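Local coordinates for protein transferrin (Manduca sexta, PDB 6WB6) that binds a single ferric ion together with carbonate and transports iron as a secreted insect transferrin, at residues K433-Y437 and S574-C578. Residues are numbered along the deposited sequence; the frame is centred on the assembly and turned at random.
Sequences KTPNY and SFATC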
# COMPACT_ATOMS: atom_id res chain seq x y z
N LYS A 433 0.68 -11.31 -8.18
CA LYS A 433 0.31 -10.97 -6.80
C LYS A 433 -0.57 -12.07 -6.21
O LYS A 433 -1.78 -11.93 -6.09
CB LYS A 433 -0.36 -9.60 -6.77
CG LYS A 433 0.43 -8.54 -7.56
CD LYS A 433 0.26 -7.12 -7.06
CE LYS A 433 1.26 -6.20 -7.78
NZ LYS A 433 1.26 -4.79 -7.27
N THR A 434 0.07 -13.17 -5.84
CA THR A 434 -0.54 -14.45 -5.56
C THR A 434 0.31 -15.13 -4.49
O THR A 434 1.54 -15.00 -4.54
CB THR A 434 -0.53 -15.25 -6.86
OG1 THR A 434 -1.69 -14.92 -7.65
CG2 THR A 434 -0.48 -16.69 -6.61
N PRO A 435 -0.27 -15.85 -3.51
CA PRO A 435 0.59 -16.65 -2.63
C PRO A 435 1.29 -17.72 -3.45
O PRO A 435 0.90 -17.99 -4.58
CB PRO A 435 -0.38 -17.27 -1.63
CG PRO A 435 -1.66 -16.49 -1.78
CD PRO A 435 -1.69 -16.03 -3.19
N ASN A 436 2.33 -18.31 -2.88
CA ASN A 436 2.90 -19.50 -3.50
C ASN A 436 1.90 -20.64 -3.43
O ASN A 436 1.05 -20.69 -2.54
CB ASN A 436 4.19 -19.91 -2.81
CG ASN A 436 5.29 -18.89 -3.01
OD1 ASN A 436 5.51 -18.40 -4.12
ND2 ASN A 436 5.96 -18.53 -1.92
N TYR A 437 2.02 -21.57 -4.37
CA TYR A 437 1.25 -22.80 -4.36
C TYR A 437 2.18 -24.01 -4.37
O TYR A 437 3.20 -24.03 -5.07
CB TYR A 437 0.31 -22.89 -5.55
CG TYR A 437 -0.88 -21.98 -5.43
CD1 TYR A 437 -0.71 -20.60 -5.41
CD2 TYR A 437 -2.15 -22.49 -5.31
CE1 TYR A 437 -1.80 -19.77 -5.29
CE2 TYR A 437 -3.24 -21.67 -5.19
CZ TYR A 437 -3.06 -20.31 -5.18
OH TYR A 437 -4.14 -19.48 -5.07
N SER A 574 0.09 -21.70 -14.65
CA SER A 574 -1.27 -21.71 -14.15
C SER A 574 -1.37 -22.31 -12.77
O SER A 574 -2.48 -22.58 -12.31
CB SER A 574 -2.18 -22.48 -15.11
OG SER A 574 -2.01 -23.87 -14.93
N PHE A 575 -0.24 -22.49 -12.08
CA PHE A 575 -0.22 -23.09 -10.75
C PHE A 575 -1.35 -22.61 -9.84
O PHE A 575 -1.88 -23.40 -9.06
CB PHE A 575 1.14 -22.85 -10.08
CG PHE A 575 1.51 -21.40 -9.97
CD1 PHE A 575 2.17 -20.76 -10.99
CD2 PHE A 575 1.19 -20.68 -8.83
CE1 PHE A 575 2.51 -19.42 -10.89
CE2 PHE A 575 1.53 -19.36 -8.71
CZ PHE A 575 2.19 -18.72 -9.74
N ALA A 576 -1.75 -21.33 -9.94
CA ALA A 576 -2.80 -20.84 -9.05
C ALA A 576 -4.12 -21.60 -9.19
O ALA A 576 -4.95 -21.52 -8.29
CB ALA A 576 -3.07 -19.35 -9.26
N THR A 577 -4.32 -22.36 -10.27
CA THR A 577 -5.52 -23.18 -10.40
C THR A 577 -5.21 -24.64 -10.75
O THR A 577 -6.14 -25.43 -10.96
CB THR A 577 -6.47 -22.59 -11.45
OG1 THR A 577 -5.85 -22.67 -12.74
CG2 THR A 577 -6.80 -21.14 -11.12
N CYS A 578 -3.93 -25.01 -10.79
CA CYS A 578 -3.47 -26.36 -11.15
C CYS A 578 -2.38 -26.69 -10.14
O CYS A 578 -1.21 -26.37 -10.37
CB CYS A 578 -2.94 -26.43 -12.58
SG CYS A 578 -2.46 -28.11 -13.07
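Tyr437 lays one face of its phenol ring over the backbone of Ala576 in a CH-pi contact: Ala576 CA stands 3.9 Å from the ring centroid, only 8° off the ring normal. The methyl CB of Ala576 lies near the CE1 and CZ side of the same ring, while Ala576 O comes to 3.5 Å from Tyr437 CE2. Chi1 of -74° sets Tyr437 CG opposite its own carbonyl carbon and directs the ring at the 574-578 turn. No hydrogen bond crosses between the segments. Within the turn, Thr577 N donates to Ser574 O at 2.8 Å and Cys578 N to Phe575 O at 3.1 Å. In the second transferrin-like half of the chain, residues 433-437 lead from strand 422-428 into strand 437-443, part of the mixed sheet of this half, and residues 574-578 precede strand 581-582, which pairs with 437-443; the Cys561-Cys578 disulfide links the segment's end to the residues just after strand 557-560. Apolar packing supplies the rest. The Phe575 side chain crosses that of Tyr437 at about a right angle; Tyr437 CD1 lies 3.9 Å from Phe575 CD2, in the plane of the Phe575 ring at its edge. The methyl CG2 of Thr434 meets Phe575 CE2 obliquely at 3.9 Å. Without the ring, as with an alanine at Tyr437, Ala576 CA would probably lose its aromatic cover and the Phe575 edge the carbon that meets it. Phe575 also touches Leu559 of strand 557-560.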